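Side-chain contacts in protein SSD1 (Saccharomyces cerevisiae S288C, PDB 7AM1), which binds mRNA and represses its translation, as a pseudonuclease of the RNase II family that recognises RNA without acting as an enzyme: residues 524-529 with 540-545; 370-375 with 532-537; 508-513 with 549-554. One frame throughout, in Å; residues are numbered along the deposited sequence.

Interaction 1 (524-529 with 540-545); sequences LLESLD and LDRTLG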
ATOM      1  N   LEU A 524       1.590  -4.238  -7.925  1.00 35.10           N
ATOM      2  CA  LEU A 524       0.656  -3.403  -7.178  1.00 36.34           C
ATOM      3  C   LEU A 524      -0.571  -4.207  -6.756  1.00 37.60           C
ATOM      4  O   LEU A 524      -1.059  -4.059  -5.629  1.00 38.46           O
ATOM      5  CB  LEU A 524       0.268  -2.176  -8.010  1.00 36.71           C
ATOM      6  CG  LEU A 524       1.430  -1.251  -8.409  1.00 37.87           C
ATOM      7  CD1 LEU A 524       0.949  -0.054  -9.222  1.00 39.71           C
ATOM      8  CD2 LEU A 524       2.236  -0.771  -7.209  1.00 36.70           C
ATOM      9  N   LEU A 525      -1.073  -5.084  -7.626  1.00 37.26           N
ATOM     10  CA  LEU A 525      -2.215  -5.900  -7.224  1.00 37.60           C
ATOM     11  C   LEU A 525      -1.848  -6.816  -6.058  1.00 34.20           C
ATOM     12  O   LEU A 525      -2.657  -7.020  -5.148  1.00 33.64           O
ATOM     13  CB  LEU A 525      -2.747  -6.711  -8.403  1.00 40.16           C
ATOM     14  CG  LEU A 525      -3.267  -5.925  -9.611  1.00 42.78           C
ATOM     15  CD1 LEU A 525      -4.206  -6.802 -10.441  1.00 44.31           C
ATOM     16  CD2 LEU A 525      -3.947  -4.622  -9.220  1.00 43.61           C
ATOM     17  N   GLU A 526      -0.625  -7.357  -6.048  1.00 33.79           N
ATOM     18  CA  GLU A 526      -0.191  -8.144  -4.894  1.00 33.11           C
ATOM     19  C   GLU A 526      -0.331  -7.342  -3.604  1.00 32.78           C
ATOM     20  O   GLU A 526      -0.787  -7.870  -2.582  1.00 30.66           O
ATOM     21  CB  GLU A 526       1.251  -8.622  -5.090  1.00 33.37           C
ATOM     22  CG  GLU A 526       2.010  -9.010  -3.812  1.00 33.96           C
ATOM     23  CD  GLU A 526       1.451 -10.232  -3.094  1.00 35.58           C
ATOM     24  OE1 GLU A 526       0.582 -10.935  -3.658  1.00 35.32           O
ATOM     25  OE2 GLU A 526       1.906 -10.498  -1.960  1.00 35.89           O
ATOM     26  N   SER A 527       0.031  -6.052  -3.638  1.00 34.62           N
ATOM     27  CA  SER A 527       0.011  -5.236  -2.428  1.00 33.75           C
ATOM     28  C   SER A 527      -1.404  -4.941  -1.952  1.00 32.89           C
ATOM     29  O   SER A 527      -1.572  -4.483  -0.817  1.00 33.51           O
ATOM     30  CB  SER A 527       0.790  -3.925  -2.642  1.00 34.21           C
ATOM     31  OG  SER A 527       0.043  -2.966  -3.366  1.00 34.48           O
ATOM     32  N   LEU A 528      -2.419  -5.168  -2.787  1.00 32.45           N
ATOM     33  CA  LEU A 528      -3.788  -5.137  -2.297  1.00 33.60           C
ATOM     34  C   LEU A 528      -4.069  -6.271  -1.321  1.00 34.20           C
ATOM     35  O   LEU A 528      -4.983  -6.147  -0.502  1.00 34.03           O
ATOM     36  CB  LEU A 528      -4.779  -5.211  -3.457  1.00 34.99           C
ATOM     37  CG  LEU A 528      -4.845  -3.994  -4.381  1.00 38.40           C
ATOM     38  CD1 LEU A 528      -5.655  -4.329  -5.630  1.00 40.73           C
ATOM     39  CD2 LEU A 528      -5.443  -2.785  -3.655  1.00 38.89           C
ATOM     40  N   ASP A 529      -3.317  -7.371  -1.383  1.00 33.96           N
ATOM     41  CA  ASP A 529      -3.582  -8.478  -0.476  1.00 32.56           C
ATOM     42  C   ASP A 529      -2.603  -8.571   0.682  1.00 31.12           C
ATOM     43  O   ASP A 529      -3.006  -8.954   1.782  1.00 30.84           O
ATOM     44  CB  ASP A 529      -3.564  -9.819  -1.214  1.00 34.25           C
ATOM     45  CG  ASP A 529      -4.043 -10.952  -0.335  1.00 34.18           C
ATOM     46  OD1 ASP A 529      -5.246 -10.948   0.008  1.00 33.72           O
ATOM     47  OD2 ASP A 529      -3.222 -11.821   0.034  1.00 33.72           O
ATOM     48  N   LEU A 540       7.367  -1.387  -7.286  1.00 35.49           N
ATOM     49  CA  LEU A 540       7.101  -2.173  -8.484  1.00 35.65           C
ATOM     50  C   LEU A 540       7.984  -3.410  -8.589  1.00 33.63           C
ATOM     51  O   LEU A 540       7.674  -4.309  -9.378  1.00 32.73           O
ATOM     52  CB  LEU A 540       7.291  -1.297  -9.724  1.00 37.09           C
ATOM     53  CG  LEU A 540       6.354  -0.094  -9.851  1.00 39.08           C
ATOM     54  CD1 LEU A 540       6.731   0.756 -11.065  1.00 39.22           C
ATOM     55  CD2 LEU A 540       4.900  -0.542  -9.939  1.00 40.06           C
ATOM     56  N   ASP A 541       9.070  -3.484  -7.821  1.00 33.08           N
ATOM     57  CA  ASP A 541      10.007  -4.591  -7.953  1.00 33.64           C
ATOM     58  C   ASP A 541       9.379  -5.894  -7.461  1.00 34.43           C
ATOM     59  O   ASP A 541       8.765  -5.942  -6.387  1.00 34.33           O
ATOM     60  CB  ASP A 541      11.290  -4.309  -7.166  1.00 34.98           C
ATOM     61  CG  ASP A 541      12.192  -3.266  -7.828  1.00 36.86           C
ATOM     62  OD1 ASP A 541      11.840  -2.704  -8.890  1.00 37.23           O
ATOM     63  OD2 ASP A 541      13.277  -3.007  -7.265  1.00 37.88           O
ATOM     64  N   ARG A 542       9.521  -6.946  -8.266  1.00 34.56           N
ATOM     65  CA  ARG A 542       9.218  -8.317  -7.877  1.00 35.48           C
ATOM     66  C   ARG A 542      10.179  -9.201  -8.662  1.00 37.48           C
ATOM     67  O   ARG A 542      10.419  -8.945  -9.846  1.00 39.93           O
ATOM     68  CB  ARG A 542       7.777  -8.728  -8.193  1.00 35.19           C
ATOM     69  CG  ARG A 542       6.695  -7.881  -7.571  1.00 35.82           C
ATOM     70  CD  ARG A 542       6.543  -8.128  -6.079  1.00 34.98           C
ATOM     71  NE  ARG A 542       5.519  -7.249  -5.524  1.00 34.61           N
ATOM     72  CZ  ARG A 542       5.043  -7.327  -4.287  1.00 33.94           C
ATOM     73  NH1 ARG A 542       5.498  -8.246  -3.445  1.00 32.97           N
ATOM     74  NH2 ARG A 542       4.109  -6.476  -3.890  1.00 34.70           N
ATOM     75  N   THR A 543      10.733 -10.221  -8.010  1.00 36.67           N
ATOM     76  CA  THR A 543      11.628 -11.153  -8.681  1.00 36.51           C
ATOM     77  C   THR A 543      10.890 -12.435  -9.050  1.00 36.51           C
ATOM     78  O   THR A 543       9.855 -12.780  -8.475  1.00 35.70           O
ATOM     79  CB  THR A 543      12.841 -11.502  -7.811  1.00 37.52           C
ATOM     80  OG1 THR A 543      12.422 -12.284  -6.686  1.00 36.93           O
ATOM     81  CG2 THR A 543      13.538 -10.246  -7.318  1.00 39.01           C
ATOM     82  N   LEU A 544      11.462 -13.152 -10.019  1.00 35.71           N
ATOM     83  CA  LEU A 544      10.915 -14.442 -10.417  1.00 36.84           C
ATOM     84  C   LEU A 544      10.814 -15.385  -9.228  1.00 36.27           C
ATOM     85  O   LEU A 544       9.794 -16.057  -9.047  1.00 35.13           O
ATOM     86  CB  LEU A 544      11.783 -15.045 -11.521  1.00 37.73           C
ATOM     87  CG  LEU A 544      11.435 -16.450 -12.007  1.00 37.91           C
ATOM     88  CD1 LEU A 544       9.985 -16.500 -12.458  1.00 38.92           C
ATOM     89  CD2 LEU A 544      12.369 -16.875 -13.136  1.00 39.18           C
ATOM     90  N   GLY A 545      11.859 -15.441  -8.399  1.00 38.93           N
ATOM     91  CA  GLY A 545      11.829 -16.326  -7.245  1.00 40.38           C
ATOM     92  C   GLY A 545      10.658 -16.035  -6.328  1.00 41.13           C
ATOM     93  O   GLY A 545       9.947 -16.947  -5.896  1.00 41.08           O
TER
HETATM   94  O   HOH W   1       4.020  -8.877  -1.190  1.00 36.32           O

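Interaction 2 (370-375 with 532-537); sequences SELGWV and KVKVDL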
ATOM      1  N   SER A 370      13.876 -18.740   2.979  1.00 47.95           N
ATOM      2  CA  SER A 370      14.142 -17.615   3.858  1.00 50.17           C
ATOM      3  C   SER A 370      13.990 -16.313   3.083  1.00 47.55           C
ATOM      4  O   SER A 370      14.273 -16.240   1.884  1.00 47.29           O
ATOM      5  CB  SER A 370      15.545 -17.703   4.465  1.00 54.95           C
ATOM      6  OG  SER A 370      16.544 -17.546   3.475  1.00 57.14           O
ATOM      7  N   GLU A 371      13.536 -15.286   3.786  1.00 43.70           N
ATOM      8  CA  GLU A 371      13.386 -13.951   3.227  1.00 42.67           C
ATOM      9  C   GLU A 371      14.356 -13.022   3.944  1.00 44.17           C
ATOM     10  O   GLU A 371      14.525 -13.107   5.165  1.00 43.74           O
ATOM     11  CB  GLU A 371      11.933 -13.481   3.364  1.00 42.68           C
ATOM     12  CG  GLU A 371      10.959 -14.334   2.531  1.00 43.06           C
ATOM     13  CD  GLU A 371       9.486 -14.102   2.858  1.00 43.12           C
ATOM     14  OE1 GLU A 371       9.028 -14.523   3.949  1.00 41.87           O
ATOM     15  OE2 GLU A 371       8.780 -13.518   2.005  1.00 43.57           O
ATOM     16  N   LEU A 372      15.023 -12.165   3.176  1.00 47.73           N
ATOM     17  CA  LEU A 372      16.066 -11.310   3.731  1.00 53.44           C
ATOM     18  C   LEU A 372      15.587 -10.560   4.962  1.00 54.00           C
ATOM     19  O   LEU A 372      14.588  -9.838   4.916  1.00 53.17           O
ATOM     20  CB  LEU A 372      16.538 -10.313   2.670  1.00 56.78           C
ATOM     21  CG  LEU A 372      17.882  -9.647   2.950  1.00 61.32           C
ATOM     22  CD1 LEU A 372      18.693  -9.424   1.698  1.00 61.84           C
ATOM     23  CD2 LEU A 372      17.595  -8.306   3.653  1.00 63.65           C
ATOM     24  N   GLY A 373      16.322 -10.724   6.061  1.00 56.20           N
ATOM     25  CA  GLY A 373      16.023 -10.043   7.300  1.00 57.10           C
ATOM     26  C   GLY A 373      14.925 -10.672   8.121  1.00 56.35           C
ATOM     27  O   GLY A 373      14.594 -10.147   9.192  1.00 56.50           O
ATOM     28  N   TRP A 374      14.359 -11.783   7.663  1.00 54.88           N
ATOM     29  CA  TRP A 374      13.210 -12.407   8.297  1.00 53.94           C
ATOM     30  C   TRP A 374      13.520 -13.881   8.528  1.00 56.00           C
ATOM     31  O   TRP A 374      14.558 -14.395   8.104  1.00 59.09           O
ATOM     32  CB  TRP A 374      11.959 -12.216   7.428  1.00 50.82           C
ATOM     33  CG  TRP A 374      10.677 -12.632   8.068  1.00 49.55           C
ATOM     34  CD1 TRP A 374       9.781 -13.542   7.592  1.00 48.08           C
ATOM     35  CD2 TRP A 374      10.144 -12.151   9.307  1.00 49.84           C
ATOM     36  NE1 TRP A 374       8.718 -13.655   8.454  1.00 48.78           N
ATOM     37  CE2 TRP A 374       8.918 -12.812   9.518  1.00 49.60           C
ATOM     38  CE3 TRP A 374      10.584 -11.223  10.258  1.00 50.26           C
ATOM     39  CZ2 TRP A 374       8.127 -12.579  10.640  1.00 50.19           C
ATOM     40  CZ3 TRP A 374       9.799 -10.990  11.371  1.00 50.70           C
ATOM     41  CH2 TRP A 374       8.582 -11.665  11.552  1.00 50.84           C
ATOM     42  N   VAL A 375      12.613 -14.559   9.225  1.00 53.58           N
ATOM     43  CA  VAL A 375      12.761 -15.978   9.526  1.00 51.71           C
ATOM     44  C   VAL A 375      12.412 -16.811   8.300  1.00 47.55           C
ATOM     45  O   VAL A 375      12.145 -16.269   7.221  1.00 45.55           O
ATOM     46  CB  VAL A 375      11.877 -16.372  10.725  1.00 52.96           C
ATOM     47  CG1 VAL A 375      12.254 -15.557  11.950  1.00 53.99           C
ATOM     48  CG2 VAL A 375      10.403 -16.181  10.387  1.00 52.39           C
ATOM     49  N   LYS A 532       5.115  -6.679   1.522  1.00 32.64           N
ATOM     50  CA  LYS A 532       6.419  -7.288   1.317  1.00 33.62           C
ATOM     51  C   LYS A 532       7.074  -7.565   2.664  1.00 34.48           C
ATOM     52  O   LYS A 532       6.872  -6.835   3.640  1.00 35.87           O
ATOM     53  CB  LYS A 532       7.332  -6.374   0.499  1.00 33.13           C
ATOM     54  CG  LYS A 532       6.958  -6.216  -0.960  1.00 32.94           C
ATOM     55  CD  LYS A 532       8.029  -5.410  -1.691  1.00 34.42           C
ATOM     56  CE  LYS A 532       7.758  -5.340  -3.179  1.00 35.03           C
ATOM     57  NZ  LYS A 532       8.736  -4.453  -3.862  1.00 36.43           N
ATOM     58  N   VAL A 533       7.856  -8.641   2.709  1.00 31.85           N
ATOM     59  CA  VAL A 533       8.682  -8.973   3.864  1.00 33.04           C
ATOM     60  C   VAL A 533      10.053  -8.351   3.639  1.00 33.76           C
ATOM     61  O   VAL A 533      10.528  -7.548   4.448  1.00 32.99           O
ATOM     62  CB  VAL A 533       8.774 -10.496   4.070  1.00 34.05           C
ATOM     63  CG1 VAL A 533       9.786 -10.836   5.159  1.00 34.11           C
ATOM     64  CG2 VAL A 533       7.404 -11.068   4.406  1.00 34.87           C
ATOM     65  N   LYS A 534      10.701  -8.717   2.533  1.00 36.23           N
ATOM     66  CA  LYS A 534      11.888  -8.002   2.075  1.00 37.57           C
ATOM     67  C   LYS A 534      11.404  -6.793   1.287  1.00 36.31           C
ATOM     68  O   LYS A 534      10.786  -6.945   0.229  1.00 35.98           O
ATOM     69  CB  LYS A 534      12.778  -8.899   1.221  1.00 40.78           C
ATOM     70  CG  LYS A 534      14.203  -8.367   1.044  1.00 45.14           C
ATOM     71  CD  LYS A 534      14.320  -7.288  -0.016  1.00 49.91           C
ATOM     72  CE  LYS A 534      15.676  -6.573   0.068  1.00 55.16           C
ATOM     73  NZ  LYS A 534      15.698  -5.490   1.099  1.00 58.03           N
ATOM     74  N   VAL A 535      11.660  -5.602   1.795  1.00 37.23           N
ATOM     75  CA  VAL A 535      11.113  -4.394   1.191  1.00 37.92           C
ATOM     76  C   VAL A 535      12.112  -3.819   0.198  1.00 38.26           C
ATOM     77  O   VAL A 535      13.324  -3.803   0.441  1.00 40.30           O
ATOM     78  CB  VAL A 535      10.741  -3.360   2.271  1.00 39.84           C
ATOM     79  CG1 VAL A 535       9.900  -2.256   1.665  1.00 41.19           C
ATOM     80  CG2 VAL A 535       9.987  -4.023   3.421  1.00 39.62           C
ATOM     81  N   ASP A 536      11.592  -3.328  -0.920  1.00 35.82           N
ATOM     82  CA  ASP A 536      12.393  -2.663  -1.932  1.00 35.53           C
ATOM     83  C   ASP A 536      12.079  -1.174  -1.941  1.00 34.83           C
ATOM     84  O   ASP A 536      10.983  -0.749  -1.563  1.00 33.02           O
ATOM     85  CB  ASP A 536      12.124  -3.238  -3.323  1.00 35.96           C
ATOM     86  CG  ASP A 536      12.184  -4.744  -3.349  1.00 35.97           C
ATOM     87  OD1 ASP A 536      13.251  -5.298  -3.022  1.00 37.32           O
ATOM     88  OD2 ASP A 536      11.160  -5.372  -3.682  1.00 35.22           O
ATOM     89  N   LEU A 537      13.066  -0.383  -2.363  1.00 35.92           N
ATOM     90  CA  LEU A 537      12.845   1.045  -2.549  1.00 36.57           C
ATOM     91  C   LEU A 537      11.810   1.308  -3.634  1.00 35.85           C
ATOM     92  O   LEU A 537      11.172   2.365  -3.629  1.00 35.42           O
ATOM     93  CB  LEU A 537      14.169   1.726  -2.882  1.00 39.33           C
ATOM     94  CG  LEU A 537      14.408   3.146  -2.376  1.00 43.12           C
ATOM     95  CD1 LEU A 537      14.243   3.246  -0.859  1.00 45.07           C
ATOM     96  CD2 LEU A 537      15.811   3.594  -2.818  1.00 44.21           C
TER
HETATM   97  O   HOH W   2      10.049 -11.489   0.879  1.00 46.05           O

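Interaction 3 (508-513 with 549-554); sequences ARRIND and INEIKR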
ATOM      1  N   ALA A 508      -1.120 -20.247 -14.329  1.00 41.95           N
ATOM      2  CA  ALA A 508      -1.857 -20.270 -15.585  1.00 43.34           C
ATOM      3  C   ALA A 508      -3.313 -20.648 -15.368  1.00 43.89           C
ATOM      4  O   ALA A 508      -4.209 -20.117 -16.034  1.00 42.89           O
ATOM      5  CB  ALA A 508      -1.196 -21.247 -16.557  1.00 44.74           C
ATOM      6  N   ARG A 509      -3.572 -21.576 -14.448  1.00 46.31           N
ATOM      7  CA  ARG A 509      -4.953 -21.940 -14.158  1.00 50.56           C
ATOM      8  C   ARG A 509      -5.646 -20.820 -13.383  1.00 44.52           C
ATOM      9  O   ARG A 509      -6.822 -20.527 -13.623  1.00 43.31           O
ATOM     10  CB  ARG A 509      -4.992 -23.273 -13.412  1.00 61.02           C
ATOM     11  CG  ARG A 509      -6.354 -23.962 -13.445  1.00 73.47           C
ATOM     12  CD  ARG A 509      -6.331 -25.309 -12.722  1.00 84.59           C
ATOM     13  NE  ARG A 509      -5.711 -25.185 -11.403  1.00 91.46           N
ATOM     14  CZ  ARG A 509      -4.595 -25.800 -11.015  1.00 95.87           C
ATOM     15  NH1 ARG A 509      -3.950 -26.639 -11.822  1.00 97.57           N
ATOM     16  NH2 ARG A 509      -4.134 -25.588  -9.792  1.00 96.52           N
ATOM     17  N   ARG A 510      -4.933 -20.183 -12.447  1.00 42.86           N
ATOM     18  CA  ARG A 510      -5.541 -19.119 -11.651  1.00 42.02           C
ATOM     19  C   ARG A 510      -6.032 -17.977 -12.536  1.00 42.85           C
ATOM     20  O   ARG A 510      -7.146 -17.473 -12.350  1.00 43.76           O
ATOM     21  CB  ARG A 510      -4.553 -18.584 -10.611  1.00 41.44           C
ATOM     22  CG  ARG A 510      -5.198 -17.604  -9.620  1.00 40.90           C
ATOM     23  CD  ARG A 510      -4.221 -17.077  -8.570  1.00 40.07           C
ATOM     24  NE  ARG A 510      -3.098 -16.338  -9.152  1.00 38.92           N
ATOM     25  CZ  ARG A 510      -3.193 -15.143  -9.732  1.00 38.12           C
ATOM     26  NH1 ARG A 510      -2.108 -14.560 -10.228  1.00 37.34           N
ATOM     27  NH2 ARG A 510      -4.369 -14.531  -9.827  1.00 37.97           N
ATOM     28  N   ILE A 511      -5.209 -17.547 -13.498  1.00 42.37           N
ATOM     29  CA  ILE A 511      -5.599 -16.446 -14.375  1.00 43.98           C
ATOM     30  C   ILE A 511      -6.199 -16.954 -15.682  1.00 44.36           C
ATOM     31  O   ILE A 511      -6.462 -16.164 -16.593  1.00 43.40           O
ATOM     32  CB  ILE A 511      -4.417 -15.492 -14.675  1.00 44.82           C
ATOM     33  CG1 ILE A 511      -3.304 -16.191 -15.462  1.00 46.08           C
ATOM     34  CG2 ILE A 511      -3.879 -14.902 -13.383  1.00 43.85           C
ATOM     35  CD1 ILE A 511      -2.374 -15.217 -16.180  1.00 46.49           C
ATOM     36  N   ASN A 512      -6.399 -18.267 -15.799  1.00 47.73           N
ATOM     37  CA  ASN A 512      -7.148 -18.830 -16.927  1.00 50.70           C
ATOM     38  C   ASN A 512      -6.447 -18.567 -18.259  1.00 51.17           C
ATOM     39  O   ASN A 512      -7.087 -18.276 -19.273  1.00 51.25           O
ATOM     40  CB  ASN A 512      -8.575 -18.274 -16.940  1.00 53.18           C
ATOM     41  CG  ASN A 512      -9.498 -19.065 -17.831  1.00 55.96           C
ATOM     42  OD1 ASN A 512      -9.388 -20.284 -17.919  1.00 59.33           O
ATOM     43  ND2 ASN A 512     -10.417 -18.377 -18.496  1.00 55.16           N
ATOM     44  N   ASP A 513      -5.122 -18.687 -18.266  1.00 50.91           N
ATOM     45  CA  ASP A 513      -4.319 -18.494 -19.473  1.00 52.27           C
ATOM     46  C   ASP A 513      -3.303 -19.627 -19.564  1.00 51.01           C
ATOM     47  O   ASP A 513      -2.220 -19.540 -18.959  1.00 48.77           O
ATOM     48  CB  ASP A 513      -3.622 -17.138 -19.465  1.00 53.82           C
ATOM     49  CG  ASP A 513      -2.909 -16.847 -20.772  1.00 55.56           C
ATOM     50  OD1 ASP A 513      -3.032 -17.669 -21.701  1.00 57.09           O
ATOM     51  OD2 ASP A 513      -2.219 -15.811 -20.867  1.00 55.12           O
ATOM     52  N   ILE A 549       7.350 -18.698  -5.553  1.00 34.34           N
ATOM     53  CA  ILE A 549       6.895 -19.079  -4.224  1.00 34.78           C
ATOM     54  C   ILE A 549       5.542 -18.446  -3.923  1.00 34.28           C
ATOM     55  O   ILE A 549       4.707 -19.056  -3.246  1.00 33.99           O
ATOM     56  CB  ILE A 549       7.946 -18.689  -3.166  1.00 35.89           C
ATOM     57  CG1 ILE A 549       9.288 -19.383  -3.447  1.00 37.55           C
ATOM     58  CG2 ILE A 549       7.431 -18.981  -1.760  1.00 36.54           C
ATOM     59  CD1 ILE A 549       9.242 -20.913  -3.495  1.00 38.34           C
ATOM     60  N   ASN A 550       5.297 -17.224  -4.417  1.00 33.88           N
ATOM     61  CA  ASN A 550       4.039 -16.538  -4.127  1.00 34.14           C
ATOM     62  C   ASN A 550       2.858 -17.243  -4.790  1.00 33.34           C
ATOM     63  O   ASN A 550       1.774 -17.339  -4.199  1.00 31.06           O
ATOM     64  CB  ASN A 550       4.109 -15.072  -4.581  1.00 34.62           C
ATOM     65  CG  ASN A 550       3.002 -14.199  -3.961  1.00 35.46           C
ATOM     66  OD1 ASN A 550       2.637 -14.364  -2.792  1.00 33.74           O
ATOM     67  ND2 ASN A 550       2.474 -13.264  -4.749  1.00 34.77           N
ATOM     68  N   GLU A 551       3.032 -17.739  -6.017  1.00 32.23           N
ATOM     69  CA  GLU A 551       1.915 -18.419  -6.666  1.00 35.88           C
ATOM     70  C   GLU A 551       1.658 -19.781  -6.033  1.00 35.77           C
ATOM     71  O   GLU A 551       0.514 -20.250  -6.016  1.00 37.02           O
ATOM     72  CB  GLU A 551       2.164 -18.556  -8.166  1.00 38.05           C
ATOM     73  CG  GLU A 551       1.939 -17.259  -8.943  1.00 39.69           C
ATOM     74  CD  GLU A 551       0.487 -16.791  -8.913  1.00 41.31           C
ATOM     75  OE1 GLU A 551      -0.423 -17.650  -8.911  1.00 40.99           O
ATOM     76  OE2 GLU A 551       0.257 -15.558  -8.883  1.00 42.95           O
ATOM     77  N   ILE A 552       2.695 -20.423  -5.494  1.00 38.13           N
ATOM     78  CA  ILE A 552       2.475 -21.654  -4.744  1.00 38.73           C
ATOM     79  C   ILE A 552       1.721 -21.359  -3.453  1.00 37.82           C
ATOM     80  O   ILE A 552       0.791 -22.085  -3.089  1.00 38.10           O
ATOM     81  CB  ILE A 552       3.814 -22.372  -4.483  1.00 38.52           C
ATOM     82  CG1 ILE A 552       4.336 -22.991  -5.786  1.00 39.33           C
ATOM     83  CG2 ILE A 552       3.653 -23.449  -3.408  1.00 39.56           C
ATOM     84  CD1 ILE A 552       5.776 -23.456  -5.714  1.00 39.54           C
ATOM     85  N   LYS A 553       2.090 -20.283  -2.753  1.00 37.75           N
ATOM     86  CA  LYS A 553       1.399 -19.919  -1.518  1.00 36.97           C
ATOM     87  C   LYS A 553      -0.044 -19.509  -1.786  1.00 35.78           C
ATOM     88  O   LYS A 553      -0.927 -19.764  -0.957  1.00 35.10           O
ATOM     89  CB  LYS A 553       2.148 -18.789  -0.813  1.00 38.14           C
ATOM     90  CG  LYS A 553       3.422 -19.235  -0.111  1.00 40.03           C
ATOM     91  CD  LYS A 553       4.230 -18.056   0.410  1.00 41.57           C
ATOM     92  CE  LYS A 553       5.441 -18.525   1.200  1.00 42.73           C
ATOM     93  NZ  LYS A 553       6.252 -17.384   1.715  1.00 42.25           N
ATOM     94  N   ARG A 554      -0.302 -18.849  -2.921  1.00 35.72           N
ATOM     95  CA  ARG A 554      -1.673 -18.478  -3.260  1.00 36.33           C
ATOM     96  C   ARG A 554      -2.531 -19.717  -3.461  1.00 36.20           C
ATOM     97  O   ARG A 554      -3.692 -19.763  -3.035  1.00 36.32           O
ATOM     98  CB  ARG A 554      -1.689 -17.607  -4.516  1.00 37.68           C
ATOM     99  CG  ARG A 554      -1.233 -16.162  -4.275  1.00 38.32           C
ATOM    100  CD  ARG A 554      -1.048 -15.400  -5.574  1.00 39.52           C
ATOM    101  NE  ARG A 554      -0.744 -13.993  -5.321  1.00 40.03           N
ATOM    102  CZ  ARG A 554      -0.656 -13.060  -6.260  1.00 40.67           C
ATOM    103  NH1 ARG A 554      -0.849 -13.375  -7.534  1.00 40.48           N
ATOM    104  NH2 ARG A 554      -0.380 -11.806  -5.921  1.00 41.48           N
TER

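Interaction 1 (524-529 with 540-545)
The CA atoms of L524 and L540 lie 6.7 Å apart, but those of E526 and R542 are 9.9 Å apart, so in this part of the RNB domain the short helix 523-529 and the loop leading into helix 544-568 diverge along the contact. Where they are close, two leucines meet through their methyl groups. CD2 of L540 rests 3.8 Å from CD2 of L524 and also borders its CG and CD1, one methyl thus facing the branched end of the other residue. Both pack against helix 617-629, L524 on I625 and L540 on V621.

Where the backbones separate, the long side chain of R542 reaches across, its chain bent at chi2 (-74°), and meets E526 at about a right angle. The E526 CG methylene lies over one face of the guanidinium, displaced toward the rim, with R542 NH2 3.3 Å from it. The carboxylate stands 89° to the guanidinium plane, and OE2 of E526 is 4.5 Å from R542 NH1, far off the plane in which the arginine's hydrogens lie. Water 1 fills in: it accepts from R542 NH1 at 2.8 Å and donates to E526 OE2 at 2.8 Å. Direct polar partners lie elsewhere, S523 OG for R542 NE and R554 for E526 OE1. Within 524-529, S527 OG donates to L524 O on a lone pair in the carbonyl plane.

The arginine therefore serves E526 mainly as a flat surface over its aliphatic stem. Their opposite charges probably attract only at long range, with the water relaying hydrogen bonds between them.

Interaction 2 (370-375 with 532-537)
E371 and W374 begin and end a type II beta turn of the RNB domain, and between them they take hold of V533, in the loop that follows helix 523-529. The turn links strands 367-370 and 378-384 and is closed by W374 N donating to E371 O; G373, with a phi of 81°, occupies its third position.

The side chain of E371 can be followed outward past V533. Its CB lies 3.9 Å from V533 CG1. CG is turned anti to the carbonyl carbon (chi1 -65°) and the chain is extended beyond it, which swings the carboxylate across the valine, the two side chains crossing at about a right angle: CD borders both CB and CG2, OE1 faces the two methyls, and OE2 stands 3.7 Å from V533 CB. At its tip OE2 receives a 2.6 Å bond from water 2, which in turn accepts from the backbone N of K534 at 3.3 Å. The carboxylate is thus tied by water to the neighbouring loop while it also lies against the valine's CB and methyls; of the stem, CB alone touches CG1.

From the other end of the turn, W374 presents its CB 3.4 Å from V533 CG1. The same methyl borders CG and CD1 of the indole obliquely, and these two side chains likewise cross at about a right angle. The indole is itself held by NE1 bonding to E377 and by an edge-to-face stack with F421.

Beside V533, L372 CB presses on K534 CG at 3.4 Å, a close approach for two saturated carbons. Bends at chi2 and chi4 fold the lysine back on its own loop, where NZ donates to V535 O at 3.0 Å, tilted 29° from the carbonyl plane.

Interaction 3 (508-513 with 549-554)
R510 grips the carboxylate of E551 side-on, with two of its nitrogens each meeting a different oxygen. NE donates to OE1 of E551 over 3.0 Å in an almost straight bond (176°); the oxygen lies in the guanidinium plane and offers its syn lone pair. NH1 reaches OE2 of E551 at 2.9 Å, less straight at 144°, with the oxygen tilted from the guanidinium plane. The two flat groups are nearly coplanar, which suits a side-on pairing. Extended to CD, the R510 chain then bends at chi3 (61°) and turns again at chi4, which together bring the NE edge to the acid.

A second arginine shares this acid. R554, one helical turn after E551, sends NH1 to E551 OE2 at 2.8 Å in a weak, bent bond. The nitrogens NH1 of R510 and NH1 of R554 are consequently 3.2 Å apart, both donors gathered on one oxygen; R554 NH1 sits over a face of the R510 guanidinium, and the two guanidinium planes are close to perpendicular. The carboxylate between them is likely to balance much of their charge.

Farther out, R510 NH2 donates to L652 O, and R554 NH2 has its strongest partner in E526. Y507 of helix 495-510 packs on E551. Replacing R510 with a leucine would probably leave E551 OE1 without this straight N-H partner and L652 O without this donor, the acid then relying on the weak bond from R554.

The backbone of R510 lies at the end of helix 495-510, closed by a Schellman motif with N512 at positive phi and D513 N bonded to A508 O. The arrangement is a salt-bridge network joining a helix C-terminus to the first half of helix 544-568 in the RNB domain.

All three contacts belong to the RNB domain. Interaction 1 is buried, interaction 2 lies at the surface and interaction 3 is partly buried. Interactions 1 and 3 both involve helix 544-568, the former through the loop that leads into it, the latter through residues of its first half, and the E526-R554 salt bridge is the joint between them. Interaction 2 meets interaction 1 through K532, whose NZ probably bonds to D541 O and whose CG packs on R542, but does not touch interaction 3. Methyl packing and water-mediated polarity mark interactions 1 and 2; direct paired charge dominates interaction 3, which links two helices rather than loops.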